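Local coordinates for protein peroxinectin A (Dictyostelium discoideum, PDB 6ERC) that catalyses the haem-dependent oxidation of phenolic donors by hydrogen peroxide and also has iodide and thiocyanate peroxidase activity, at residues V154-S159 with Q253-I258; N165-S170 with W245-V250; G182-K187 with Q205-G210; L228-R233 with I494-S499. One frame throughout, in Å; residues are numbered along the deposited sequence.

Interaction 1 of 4, residues V154-S159 with Q253-I258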
loop_
_atom_site.group_PDB
_atom_site.type_symbol
_atom_site.label_atom_id
_atom_site.label_comp_id
_atom_site.label_asym_id
_atom_site.label_seq_id
_atom_site.Cartn_x
_atom_site.Cartn_y
_atom_site.Cartn_z
ATOM N N VAL A 154 -4.835 -0.484 -10.453
ATOM C CA VAL A 154 -5.574 0.393 -9.554
ATOM C C VAL A 154 -6.637 1.184 -10.307
ATOM O O VAL A 154 -7.687 1.515 -9.745
ATOM C CB VAL A 154 -4.589 1.323 -8.815
ATOM C CG1 VAL A 154 -3.783 2.151 -9.809
ATOM C CG2 VAL A 154 -5.326 2.219 -7.836
ATOM N N LEU A 155 -6.391 1.506 -11.577
ATOM C CA LEU A 155 -7.352 2.260 -12.374
ATOM C C LEU A 155 -8.210 1.382 -13.272
ATOM O O LEU A 155 -9.416 1.619 -13.385
ATOM C CB LEU A 155 -6.633 3.294 -13.246
ATOM C CG LEU A 155 -5.833 4.391 -12.537
ATOM C CD1 LEU A 155 -5.251 5.326 -13.571
ATOM C CD2 LEU A 155 -6.683 5.167 -11.537
ATOM N N TYR A 156 -7.622 0.370 -13.905
ATOM C CA TYR A 156 -8.286 -0.358 -14.978
ATOM C C TYR A 156 -8.800 -1.729 -14.562
ATOM O O TYR A 156 -9.449 -2.399 -15.373
ATOM C CB TYR A 156 -7.330 -0.496 -16.167
ATOM C CG TYR A 156 -6.641 0.805 -16.510
ATOM C CD1 TYR A 156 -7.327 1.823 -17.157
ATOM C CD2 TYR A 156 -5.312 1.022 -16.170
ATOM C CE1 TYR A 156 -6.706 3.019 -17.466
ATOM C CE2 TYR A 156 -4.683 2.214 -16.475
ATOM C CZ TYR A 156 -5.385 3.210 -17.125
ATOM O OH TYR A 156 -4.766 4.399 -17.432
ATOM N N GLY A 157 -8.540 -2.161 -13.332
ATOM C CA GLY A 157 -9.040 -3.437 -12.860
ATOM C C GLY A 157 -8.124 -4.589 -13.213
ATOM O O GLY A 157 -7.122 -4.454 -13.922
ATOM N N ASN A 158 -8.493 -5.766 -12.706
ATOM C CA ASN A 158 -7.648 -6.949 -12.785
ATOM C C ASN A 158 -8.078 -7.920 -13.883
ATOM O O ASN A 158 -7.654 -9.079 -13.866
ATOM C CB ASN A 158 -7.629 -7.666 -11.434
ATOM C CG ASN A 158 -7.008 -6.824 -10.333
ATOM O OD1 ASN A 158 -7.707 -6.330 -9.450
ATOM N ND2 ASN A 158 -5.687 -6.663 -10.377
ATOM N N SER A 159 -8.894 -7.481 -14.838
ATOM C CA SER A 159 -9.301 -8.355 -15.934
ATOM C C SER A 159 -9.926 -7.512 -17.035
ATOM O O SER A 159 -10.149 -6.309 -16.875
ATOM C CB SER A 159 -10.279 -9.431 -15.463
ATOM O OG SER A 159 -11.503 -8.856 -15.044
ATOM N N GLN A 253 -3.251 3.044 -25.697
ATOM C CA GLN A 253 -2.200 4.056 -25.744
ATOM C C GLN A 253 -2.286 4.990 -24.544
ATOM O O GLN A 253 -1.260 5.447 -24.028
ATOM C CB GLN A 253 -2.293 4.844 -27.051
ATOM C CG GLN A 253 -1.929 4.034 -28.292
ATOM C CD GLN A 253 -0.429 3.815 -28.490
ATOM O OE1 GLN A 253 -0.023 3.152 -29.446
ATOM N NE2 GLN A 253 0.394 4.365 -27.600
ATOM N N SER A 254 -3.504 5.289 -24.086
ATOM C CA SER A 254 -3.660 6.103 -22.884
ATOM C C SER A 254 -3.299 5.308 -21.635
ATOM O O SER A 254 -2.607 5.819 -20.747
ATOM C CB SER A 254 -5.091 6.631 -22.788
ATOM O OG SER A 254 -5.416 7.431 -23.910
ATOM N N ARG A 255 -3.762 4.058 -21.548
ATOM C CA ARG A 255 -3.376 3.198 -20.434
ATOM C C ARG A 255 -1.861 3.075 -20.337
ATOM O O ARG A 255 -1.295 3.121 -19.237
ATOM C CB ARG A 255 -4.018 1.817 -20.592
ATOM C CG ARG A 255 -3.565 0.795 -19.547
ATOM C CD ARG A 255 -4.566 -0.353 -19.380
ATOM N NE ARG A 255 -4.170 -1.572 -20.090
ATOM C CZ ARG A 255 -3.503 -2.591 -19.547
ATOM N NH1 ARG A 255 -3.137 -2.565 -18.271
ATOM N NH2 ARG A 255 -3.199 -3.650 -20.285
ATOM N N SER A 256 -1.187 2.931 -21.481
ATOM C CA SER A 256 0.262 2.771 -21.473
ATOM C C SER A 256 0.953 4.004 -20.901
ATOM O O SER A 256 1.926 3.883 -20.148
ATOM C CB SER A 256 0.758 2.483 -22.890
ATOM O OG SER A 256 2.129 2.130 -22.894
ATOM N N CYS A 257 0.461 5.200 -21.238
ATOM C CA CYS A 257 1.067 6.425 -20.720
ATOM C C CYS A 257 0.898 6.524 -19.207
ATOM O O CYS A 257 1.842 6.869 -18.487
ATOM C CB CYS A 257 0.456 7.655 -21.397
ATOM S SG CYS A 257 0.723 7.794 -23.173
ATOM N N ILE A 258 -0.306 6.240 -18.710
ATOM C CA ILE A 258 -0.573 6.360 -17.278
ATOM C C ILE A 258 0.296 5.388 -16.490
ATOM O O ILE A 258 0.849 5.737 -15.440
ATOM C CB ILE A 258 -2.071 6.137 -16.997
ATOM C CG1 ILE A 258 -2.907 7.233 -17.667
ATOM C CG2 ILE A 258 -2.337 6.085 -15.495
ATOM C CD1 ILE A 258 -2.637 8.645 -17.155
#

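Interaction 2 of 4, residues N165-S170 with W245-V250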
loop_
_atom_site.group_PDB
_atom_site.type_symbol
_atom_site.label_atom_id
_atom_site.label_comp_id
_atom_site.label_asym_id
_atom_site.label_seq_id
_atom_site.Cartn_x
_atom_site.Cartn_y
_atom_site.Cartn_z
ATOM N N ASN A 165 -15.974 -2.358 -18.124
ATOM C CA ASN A 165 -17.100 -1.756 -17.422
ATOM C C ASN A 165 -16.742 -0.413 -16.807
ATOM O O ASN A 165 -17.626 0.433 -16.625
ATOM C CB ASN A 165 -17.618 -2.699 -16.332
ATOM C CG ASN A 165 -18.482 -3.815 -16.889
ATOM O OD1 ASN A 165 -18.120 -4.988 -16.822
ATOM N ND2 ASN A 165 -19.633 -3.454 -17.441
ATOM N N LEU A 166 -15.463 -0.191 -16.494
ATOM C CA LEU A 166 -15.030 1.082 -15.931
ATOM C C LEU A 166 -14.798 2.153 -16.989
ATOM O O LEU A 166 -14.713 3.336 -16.641
ATOM C CB LEU A 166 -13.743 0.896 -15.124
ATOM C CG LEU A 166 -13.893 0.387 -13.691
ATOM C CD1 LEU A 166 -12.528 0.063 -13.101
ATOM C CD2 LEU A 166 -14.619 1.406 -12.819
ATOM N N ARG A 167 -14.689 1.776 -18.258
ATOM C CA ARG A 167 -14.388 2.721 -19.321
ATOM C C ARG A 167 -15.623 2.967 -20.176
ATOM O O ARG A 167 -16.491 2.100 -20.312
ATOM C CB ARG A 167 -13.229 2.223 -20.193
ATOM C CG ARG A 167 -13.407 0.821 -20.733
ATOM C CD ARG A 167 -12.149 0.319 -21.421
ATOM N NE ARG A 167 -12.236 0.448 -22.870
ATOM C CZ ARG A 167 -11.449 -0.191 -23.730
ATOM N NH1 ARG A 167 -10.502 -1.013 -23.295
ATOM N NH2 ARG A 167 -11.613 -0.012 -25.030
ATOM N N SER A 168 -15.691 4.172 -20.748
ATOM C CA SER A 168 -16.869 4.584 -21.503
ATOM C C SER A 168 -16.992 3.863 -22.835
ATOM O O SER A 168 -18.088 3.830 -23.403
ATOM C CB SER A 168 -16.838 6.094 -21.746
ATOM O OG SER A 168 -15.723 6.461 -22.539
ATOM N N LEU A 169 -15.906 3.284 -23.345
ATOM C CA LEU A 169 -15.886 2.647 -24.657
ATOM C C LEU A 169 -16.118 3.649 -25.782
ATOM O O LEU A 169 -16.586 3.278 -26.863
ATOM C CB LEU A 169 -16.918 1.515 -24.738
ATOM C CG LEU A 169 -16.840 0.456 -23.635
ATOM C CD1 LEU A 169 -18.002 -0.510 -23.748
ATOM C CD2 LEU A 169 -15.525 -0.298 -23.690
ATOM N N SER A 170 -15.796 4.916 -25.538
ATOM C CA SER A 170 -15.943 5.980 -26.523
ATOM C C SER A 170 -14.726 6.878 -26.404
ATOM O O SER A 170 -14.435 7.383 -25.315
ATOM C CB SER A 170 -17.230 6.779 -26.294
ATOM O OG SER A 170 -18.363 5.928 -26.255
ATOM N N TRP A 245 -7.665 5.674 -35.166
ATOM C CA TRP A 245 -7.634 4.757 -34.033
ATOM C C TRP A 245 -9.027 4.584 -33.438
ATOM O O TRP A 245 -9.695 5.565 -33.099
ATOM C CB TRP A 245 -6.680 5.276 -32.962
ATOM C CG TRP A 245 -5.230 5.186 -33.315
ATOM C CD1 TRP A 245 -4.689 4.675 -34.460
ATOM C CD2 TRP A 245 -4.129 5.616 -32.507
ATOM N NE1 TRP A 245 -3.318 4.763 -34.413
ATOM C CE2 TRP A 245 -2.950 5.338 -33.224
ATOM C CE3 TRP A 245 -4.027 6.212 -31.247
ATOM C CZ2 TRP A 245 -1.684 5.633 -32.721
ATOM C CZ3 TRP A 245 -2.771 6.507 -30.750
ATOM C CH2 TRP A 245 -1.615 6.215 -31.485
ATOM N N ASP A 246 -9.458 3.334 -33.294
ATOM C CA ASP A 246 -10.737 3.051 -32.659
ATOM C C ASP A 246 -10.626 3.238 -31.143
ATOM O O ASP A 246 -9.569 3.574 -30.599
ATOM C CB ASP A 246 -11.206 1.641 -33.014
ATOM C CG ASP A 246 -10.213 0.566 -32.612
ATOM O OD1 ASP A 246 -9.350 0.827 -31.747
ATOM O OD2 ASP A 246 -10.293 -0.547 -33.173
ATOM N N ASP A 247 -11.749 3.016 -30.454
ATOM C CA ASP A 247 -11.798 3.234 -29.011
ATOM C C ASP A 247 -10.764 2.387 -28.279
ATOM O O ASP A 247 -10.129 2.854 -27.326
ATOM C CB ASP A 247 -13.200 2.929 -28.490
ATOM C CG ASP A 247 -13.235 2.744 -26.985
ATOM O OD1 ASP A 247 -13.164 3.754 -26.254
ATOM O OD2 ASP A 247 -13.330 1.583 -26.535
ATOM N N GLU A 248 -10.582 1.136 -28.705
ATOM C CA GLU A 248 -9.652 0.251 -28.011
ATOM C C GLU A 248 -8.215 0.739 -28.140
ATOM O O GLU A 248 -7.443 0.664 -27.178
ATOM C CB GLU A 248 -9.787 -1.174 -28.551
ATOM C CG GLU A 248 -8.942 -2.210 -27.818
ATOM C CD GLU A 248 -9.367 -2.420 -26.367
ATOM O OE1 GLU A 248 -10.511 -2.060 -26.010
ATOM O OE2 GLU A 248 -8.556 -2.951 -25.580
ATOM N N ARG A 249 -7.831 1.238 -29.319
ATOM C CA ARG A 249 -6.455 1.685 -29.512
ATOM C C ARG A 249 -6.166 2.951 -28.715
ATOM O O ARG A 249 -5.083 3.090 -28.136
ATOM C CB ARG A 249 -6.177 1.918 -30.999
ATOM C CG ARG A 249 -4.767 2.433 -31.313
ATOM C CD ARG A 249 -3.681 1.451 -30.884
ATOM N NE ARG A 249 -2.340 2.016 -31.018
ATOM C CZ ARG A 249 -1.642 2.049 -32.150
ATOM N NH1 ARG A 249 -2.148 1.553 -33.273
ATOM N NH2 ARG A 249 -0.429 2.590 -32.163
ATOM N N VAL A 250 -7.110 3.893 -28.686
ATOM C CA VAL A 250 -6.901 5.112 -27.913
ATOM C C VAL A 250 -6.783 4.779 -26.434
ATOM O O VAL A 250 -5.944 5.342 -25.719
ATOM C CB VAL A 250 -8.034 6.120 -28.176
ATOM C CG1 VAL A 250 -7.839 7.378 -27.336
ATOM C CG2 VAL A 250 -8.096 6.476 -29.651
HETATM O O HOH W 1 -12.982 3.201 -23.468
#

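Interaction 3 of 4, residues G182-K187 with Q205-G210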
loop_
_atom_site.group_PDB
_atom_site.type_symbol
_atom_site.label_atom_id
_atom_site.label_comp_id
_atom_site.label_asym_id
_atom_site.label_seq_id
_atom_site.Cartn_x
_atom_site.Cartn_y
_atom_site.Cartn_z
ATOM N N GLY A 182 -15.659 19.740 -10.819
ATOM C CA GLY A 182 -14.763 18.912 -11.599
ATOM C C GLY A 182 -15.303 17.517 -11.833
ATOM O O GLY A 182 -16.406 17.146 -11.417
ATOM N N ASP A 183 -14.493 16.724 -12.528
ATOM C CA ASP A 183 -14.849 15.352 -12.857
ATOM C C ASP A 183 -14.374 14.412 -11.758
ATOM O O ASP A 183 -13.208 14.458 -11.354
ATOM C CB ASP A 183 -14.239 14.948 -14.200
ATOM C CG ASP A 183 -14.967 15.561 -15.377
ATOM O OD1 ASP A 183 -15.875 16.390 -15.151
ATOM O OD2 ASP A 183 -14.636 15.205 -16.527
ATOM N N LEU A 184 -15.280 13.558 -11.282
ATOM C CA LEU A 184 -14.966 12.591 -10.238
ATOM C C LEU A 184 -15.142 11.177 -10.777
ATOM O O LEU A 184 -15.726 10.994 -11.852
ATOM C CB LEU A 184 -15.856 12.815 -9.014
ATOM C CG LEU A 184 -15.734 14.187 -8.345
ATOM C CD1 LEU A 184 -16.738 14.313 -7.213
ATOM C CD2 LEU A 184 -14.321 14.418 -7.832
ATOM N N PRO A 185 -14.652 10.157 -10.076
ATOM C CA PRO A 185 -14.782 8.783 -10.575
ATOM C C PRO A 185 -16.239 8.373 -10.684
ATOM O O PRO A 185 -17.130 9.058 -10.160
ATOM C CB PRO A 185 -14.042 7.948 -9.519
ATOM C CG PRO A 185 -13.115 8.908 -8.845
ATOM C CD PRO A 185 -13.839 10.221 -8.847
ATOM N N PRO A 186 -16.521 7.261 -11.357
ATOM C CA PRO A 186 -17.906 6.818 -11.528
ATOM C C PRO A 186 -18.410 6.076 -10.296
ATOM O O PRO A 186 -17.664 5.777 -9.363
ATOM C CB PRO A 186 -17.825 5.888 -12.743
ATOM C CG PRO A 186 -16.446 5.320 -12.674
ATOM C CD PRO A 186 -15.564 6.362 -12.024
ATOM N N LYS A 187 -19.707 5.770 -10.315
ATOM C CA LYS A 187 -20.348 5.082 -9.203
ATOM C C LYS A 187 -21.343 4.055 -9.728
ATOM O O LYS A 187 -21.842 4.157 -10.852
ATOM C CB LYS A 187 -21.057 6.072 -8.269
ATOM C CG LYS A 187 -20.108 6.981 -7.496
ATOM C CD LYS A 187 -20.845 8.128 -6.811
ATOM C CE LYS A 187 -21.294 9.185 -7.819
ATOM N NZ LYS A 187 -21.873 10.389 -7.162
ATOM N N GLN A 205 -23.022 4.377 -2.759
ATOM C CA GLN A 205 -22.460 5.718 -2.675
ATOM C C GLN A 205 -20.942 5.738 -2.813
ATOM O O GLN A 205 -20.362 6.824 -2.908
ATOM C CB GLN A 205 -22.856 6.380 -1.348
ATOM C CG GLN A 205 -24.345 6.698 -1.235
ATOM C CD GLN A 205 -24.750 7.181 0.153
ATOM O OE1 GLN A 205 -25.874 6.934 0.600
ATOM N NE2 GLN A 205 -23.842 7.873 0.840
ATOM N N LEU A 206 -20.291 4.577 -2.831
ATOM C CA LEU A 206 -18.849 4.518 -3.016
ATOM C C LEU A 206 -18.487 4.663 -4.488
ATOM O O LEU A 206 -19.263 4.312 -5.383
ATOM C CB LEU A 206 -18.286 3.197 -2.486
ATOM C CG LEU A 206 -18.535 2.863 -1.014
ATOM C CD1 LEU A 206 -17.901 1.519 -0.684
ATOM C CD2 LEU A 206 -17.998 3.951 -0.092
ATOM N N TYR A 207 -17.289 5.181 -4.734
ATOM C CA TYR A 207 -16.796 5.330 -6.094
ATOM C C TYR A 207 -16.247 4.005 -6.604
ATOM O O TYR A 207 -15.626 3.245 -5.857
ATOM C CB TYR A 207 -15.720 6.414 -6.153
ATOM C CG TYR A 207 -16.253 7.798 -5.852
ATOM C CD1 TYR A 207 -16.891 8.546 -6.834
ATOM C CD2 TYR A 207 -16.124 8.354 -4.583
ATOM C CE1 TYR A 207 -17.383 9.807 -6.565
ATOM C CE2 TYR A 207 -16.613 9.617 -4.304
ATOM C CZ TYR A 207 -17.242 10.339 -5.301
ATOM O OH TYR A 207 -17.732 11.595 -5.031
ATOM N N SER A 208 -16.488 3.729 -7.883
ATOM C CA SER A 208 -16.083 2.478 -8.516
ATOM C C SER A 208 -14.773 2.702 -9.268
ATOM O O SER A 208 -14.756 3.356 -10.317
ATOM C CB SER A 208 -17.180 1.979 -9.454
ATOM O OG SER A 208 -18.414 1.854 -8.765
ATOM N N VAL A 209 -13.681 2.155 -8.731
ATOM C CA VAL A 209 -12.360 2.263 -9.335
ATOM C C VAL A 209 -11.741 0.872 -9.422
ATOM O O VAL A 209 -12.248 -0.101 -8.862
ATOM C CB VAL A 209 -11.434 3.222 -8.555
ATOM C CG1 VAL A 209 -11.980 4.647 -8.608
ATOM C CG2 VAL A 209 -11.266 2.756 -7.109
ATOM N N GLY A 210 -10.612 0.795 -10.128
ATOM C CA GLY A 210 -9.994 -0.480 -10.455
ATOM C C GLY A 210 -9.471 -1.271 -9.271
ATOM O O GLY A 210 -9.041 -2.413 -9.461
#

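Interaction 4 of 4, residues L228-R233 with I494-S499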
loop_
_atom_site.group_PDB
_atom_site.type_symbol
_atom_site.label_atom_id
_atom_site.label_comp_id
_atom_site.label_asym_id
_atom_site.label_seq_id
_atom_site.Cartn_x
_atom_site.Cartn_y
_atom_site.Cartn_z
ATOM N N LEU A 228 -7.185 9.523 -13.491
ATOM C CA LEU A 228 -8.284 9.315 -14.422
ATOM C C LEU A 228 -8.475 10.537 -15.314
ATOM O O LEU A 228 -8.653 10.404 -16.531
ATOM C CB LEU A 228 -9.569 9.005 -13.656
ATOM C CG LEU A 228 -9.667 7.648 -12.955
ATOM C CD1 LEU A 228 -10.907 7.606 -12.077
ATOM C CD2 LEU A 228 -9.689 6.507 -13.954
ATOM N N ARG A 229 -8.437 11.734 -14.725
ATOM C CA ARG A 229 -8.497 12.956 -15.519
ATOM C C ARG A 229 -7.348 13.009 -16.516
ATOM O O ARG A 229 -7.550 13.286 -17.705
ATOM C CB ARG A 229 -8.461 14.177 -14.602
ATOM C CG ARG A 229 -9.691 14.348 -13.735
ATOM C CD ARG A 229 -9.529 15.535 -12.803
ATOM N NE ARG A 229 -10.693 15.726 -11.949
ATOM C CZ ARG A 229 -10.805 16.691 -11.043
ATOM N NH1 ARG A 229 -9.818 17.560 -10.869
ATOM N NH2 ARG A 229 -11.905 16.787 -10.309
ATOM N N ASP A 230 -6.129 12.745 -16.044
ATOM C CA ASP A 230 -4.971 12.741 -16.929
ATOM C C ASP A 230 -5.113 11.689 -18.019
ATOM O O ASP A 230 -4.608 11.873 -19.131
ATOM C CB ASP A 230 -3.698 12.503 -16.115
ATOM C CG ASP A 230 -2.454 13.023 -16.807
ATOM O OD1 ASP A 230 -2.446 14.207 -17.202
ATOM O OD2 ASP A 230 -1.473 12.257 -16.936
ATOM N N HIS A 231 -5.798 10.582 -17.723
ATOM C CA HIS A 231 -6.025 9.559 -18.737
ATOM C C HIS A 231 -6.962 10.069 -19.825
ATOM O O HIS A 231 -6.641 10.005 -21.016
ATOM C CB HIS A 231 -6.593 8.295 -18.091
ATOM C CG HIS A 231 -6.965 7.234 -19.078
ATOM N ND1 HIS A 231 -8.178 7.216 -19.731
ATOM C CD2 HIS A 231 -6.278 6.159 -19.531
ATOM C CE1 HIS A 231 -8.224 6.173 -20.541
ATOM N NE2 HIS A 231 -7.084 5.515 -20.438
ATOM N N ASN A 232 -8.133 10.572 -19.431
ATOM C CA ASN A 232 -9.083 11.078 -20.414
ATOM C C ASN A 232 -8.519 12.272 -21.169
ATOM O O ASN A 232 -8.888 12.506 -22.325
ATOM C CB ASN A 232 -10.397 11.449 -19.729
ATOM C CG ASN A 232 -11.191 10.233 -19.299
ATOM O OD1 ASN A 232 -10.859 9.102 -19.654
ATOM N ND2 ASN A 232 -12.255 10.460 -18.543
ATOM N N ARG A 233 -7.627 13.036 -20.539
ATOM C CA ARG A 233 -6.975 14.135 -21.238
ATOM C C ARG A 233 -6.104 13.610 -22.374
ATOM O O ARG A 233 -6.159 14.116 -23.502
ATOM C CB ARG A 233 -6.148 14.957 -20.249
ATOM C CG ARG A 233 -5.646 16.280 -20.795
ATOM C CD ARG A 233 -4.771 16.990 -19.781
ATOM N NE ARG A 233 -3.589 16.198 -19.447
ATOM C CZ ARG A 233 -2.482 16.156 -20.182
ATOM N NH1 ARG A 233 -2.392 16.863 -21.300
ATOM N NH2 ARG A 233 -1.461 15.403 -19.800
ATOM N N ILE A 494 -0.518 17.196 -11.152
ATOM C CA ILE A 494 -1.538 17.835 -10.323
ATOM C C ILE A 494 -2.057 19.091 -11.009
ATOM O O ILE A 494 -3.268 19.317 -11.103
ATOM C CB ILE A 494 -0.973 18.144 -8.923
ATOM C CG1 ILE A 494 -0.737 16.847 -8.150
ATOM C CG2 ILE A 494 -1.917 19.045 -8.133
ATOM C CD1 ILE A 494 0.152 17.002 -6.929
ATOM N N LYS A 495 -1.142 19.932 -11.494
ATOM C CA LYS A 495 -1.543 21.165 -12.163
ATOM C C LYS A 495 -2.356 20.868 -13.416
ATOM O O LYS A 495 -3.387 21.502 -13.667
ATOM C CB LYS A 495 -0.305 21.987 -12.510
ATOM C CG LYS A 495 0.521 22.413 -11.308
ATOM C CD LYS A 495 1.844 23.024 -11.750
ATOM C CE LYS A 495 2.715 23.416 -10.567
ATOM N NZ LYS A 495 4.000 24.019 -11.014
ATOM N N ARG A 496 -1.902 19.905 -14.219
ATOM C CA ARG A 496 -2.615 19.545 -15.440
ATOM C C ARG A 496 -4.044 19.104 -15.164
ATOM O O ARG A 496 -4.923 19.283 -16.016
ATOM C CB ARG A 496 -1.864 18.429 -16.169
ATOM C CG ARG A 496 -0.890 18.920 -17.215
ATOM C CD ARG A 496 0.330 18.019 -17.348
ATOM N NE ARG A 496 0.018 16.593 -17.264
ATOM C CZ ARG A 496 0.851 15.629 -17.644
ATOM N NH1 ARG A 496 2.041 15.934 -18.151
ATOM N NH2 ARG A 496 0.496 14.358 -17.528
ATOM N N THR A 497 -4.301 18.529 -13.990
ATOM C CA THR A 497 -5.559 17.844 -13.719
ATOM C C THR A 497 -6.435 18.569 -12.707
ATOM O O THR A 497 -7.483 18.039 -12.328
ATOM C CB THR A 497 -5.279 16.426 -13.227
ATOM O OG1 THR A 497 -4.431 16.484 -12.075
ATOM C CG2 THR A 497 -4.596 15.604 -14.309
ATOM N N THR A 498 -6.047 19.762 -12.266
ATOM C CA THR A 498 -6.785 20.479 -11.238
ATOM C C THR A 498 -7.143 21.877 -11.719
ATOM O O THR A 498 -6.552 22.406 -12.664
ATOM C CB THR A 498 -5.983 20.580 -9.934
ATOM O OG1 THR A 498 -4.688 21.129 -10.207
ATOM C CG2 THR A 498 -5.834 19.212 -9.299
ATOM N N SER A 499 -8.121 22.470 -11.042
ATOM C CA SER A 499 -8.606 23.809 -11.348
ATOM C C SER A 499 -8.194 24.756 -10.229
ATOM O O SER A 499 -8.571 24.552 -9.070
ATOM C CB SER A 499 -10.126 23.805 -11.516
ATOM O OG SER A 499 -10.630 25.125 -11.632
#

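Interaction 1 of 4, residues V154-S159 with Q253-I258
Tyr156 lays its ring face against Arg255 and its hydroxyl against Ile258, packing the short helix 153-156 of this animal haem peroxidase fold onto the long helix 247-275. The chief interaction is CH-pi. Arg255 CD sits 3.8 Å from the centroid of the Tyr156 ring and 20° off its normal, displaced toward the rim, while Arg255 CG comes 3.6 Å from Tyr156 CE2. CG of Arg255 is anti to the backbone N (chi1 174°), which carries it over one face of the ring. Beyond CD the chain bends, and its NE is hydrogen-bonded to Gln252 OE1; the guanidinium is turned 72° from the ring plane, and it is CG and CD that lie over the face. Leu155 CB lies over the centre of the opposite face, 3.8 Å above the plane, and the ring of Phe251 meets Tyr156 with the two planes nearly perpendicular.

Apolar packing supplies the rest. Leu155 and Ile258 cross at about a right angle, with Leu155 CD1 3.6 Å from Ile258 CG2. No hydrogen bond joins the two segments. The Tyr156 hydroxyl rests against the branch of Ile258, OH lying 3.2 Å from CB, 3.4 Å from CG1 and 3.5 Å from CG2.

Interaction 2 of 4, residues N165-S170 with W245-V250
Arg167 reaches Asp247 and Glu248 together, and this salt-bridge network carries the contact. Its CG lies between the backbone N and the carbonyl carbon, and the chain bends at chi3. Its NH2 donates to Asp247 OD2 at 2.8 Å with an N-H...O angle of 159°. That oxygen lies in the guanidinium plane, yet the nitrogen approaches it from above the carboxylate plane, the two planes being 54° apart as the side chains meet tip to tip. Glu248 arrives crosswise, its carboxylate only 22° from the guanidinium plane, and OE1 takes NH2 and, weakly, NH1 at 2.9 Å; the modelled NH2 to OE1 separation is very short and its exact value doubtful.

Hydrogen bonds through water add a second link: one water accepts from Arg167 NE at 2.9 Å and, weakly, from Leu169 N, and donates to Asp247 OD1 at 2.8 Å. Asp247 OD1 also accepts from Gly172 N, and Glu248 OE2 from Gln252. Phe251 makes a cation-pi contact with Arg167. A methionine in place of Arg167 would probably leave the two neighbouring carboxylates without their shared cation, and the Glu248 end freer to turn.

Packing is slight, Leu169 CB lying 4.0 Å from Asp247 OD2. The whole is a surface salt-bridge network at the first turn of helix 247-275, whose N-cap is Asp246, its OD1 accepting the capping bond from Arg249 N.

Interaction 3 of 4, residues G182-K187 with Q205-G210
Pro186 and Ser208 join two chain pieces whose end-to-end directions differ by 108°, through a backbone hydrogen bond from Ser208 N to Pro186 O that is 2.8 Å long and almost straight (173°). The same carbonyl oxygen receives a CA-H...O contact from Tyr207 CA at 3.4 Å.

Tyr207 is the central side chain. With CG anti to its carbonyl carbon (chi1 -66°), the ring starts out beside the backbone N and runs alongside Lys187, both side chains pointing the same way. Lys187 CG approaches Tyr207 CD1 to 3.6 Å, obliquely to the ring. At the ring edge, near its plane, Pro185 O lies 3.4 Å from Tyr207 CD1, while the hydroxyl end meets Leu184, whose CD1 is 3.6 Å from Tyr207 OH. Pro185 CB stands at 4.0 Å from both Tyr207 CD1 and Val209 CG1, and Pro186 CG packs 3.5 Å from Ser208 O. Leu221 of helix 218-241 also touches Tyr207, and Val209 reaches within about 8 Å, side chain to side chain, of His81, the predicted proton acceptor. An alanine at Tyr207 would probably open a gap between the Leu184 methyl and the Lys187 methylenes, leaving both freer to move.

The two prolines have no N-H to offer, which leaves their carbonyls to do the polar work: Pro185 O is hydrogen-bonded to Thr177 OG1, Pro186 O to Ser208 N. The junction of the strand 182-184 exit with the 205-210 loop thus rests on one straight backbone bond and largely apolar packing.

Interaction 4 of 4, residues L228-R233 with I494-S499
Asp230 meets the edge of the Arg496 guanidinium nearly coplanar, the two planes 19° apart, where helix 218-241 comes up to helix 490-497. Arg496 NH2 spans both oxygens, 3.0 Å from Asp230 OD1 and 2.9 Å from OD2, each met on its syn side; a bond from NE to OD1 is weak.

Arg233 holds the same carboxylate from within its own helix, side-on. Its NE donates to Asp230 OD1 at 3.2 Å on the anti side and its NH2 at 3.0 Å on the syn side, both in the Arg233 guanidinium plane though well out of the carboxylate plane. The two arginines cross at about a right angle with their planes 53° apart, which places Arg233 NH2 over a face of Arg496, 3.2 Å from its NE. Glu486 ties them further, its OE1 in a salt bridge with Arg233 NH1 and its backbone O taking Arg496 NH1.

Beside this group, Thr497 turns CG2 toward helix 218-241, 3.7 Å from Asp230 CB, while its OG1 bonds to Val493 O. Arg229, extended from CG to NE, stretches past it so that NH1 donates to Thr497 O at 2.8 Å, nearly along the C=O axis; NH1 also forms a salt bridge with Glu342 OE2.

Asp230 OD1 thus accepts three hydrogen bonds from two arginines, besides the weak one from Arg496 NE. Two cations against one buried carboxylate would probably favour its ionised form, and the repulsion between the arginines is probably offset by Asp230 and Glu486.

In the fold
All four contacts lie on the same side of the chain's centre, 11 to 18 Å apart between centres. Interactions 1 and 2 are the closest pair and share helix 247-275; helix 153-156 and the segment just after helix 160-166 supply their other sides. Interaction 3 falls between the two halves of each in sequence. Interaction 4 joins helix 218-241, which precedes helix 247-275, to helix 490-497 near the C-terminus. His231 of interaction 4 touches Tyr156 and Ser254 of interaction 1, and Arg229 NH2 bonds to Asp183 O of interaction 3. The two long helices thus bring together regions distant in sequence on one side of the peroxidase fold; interactions 2 and 4 do not touch directly.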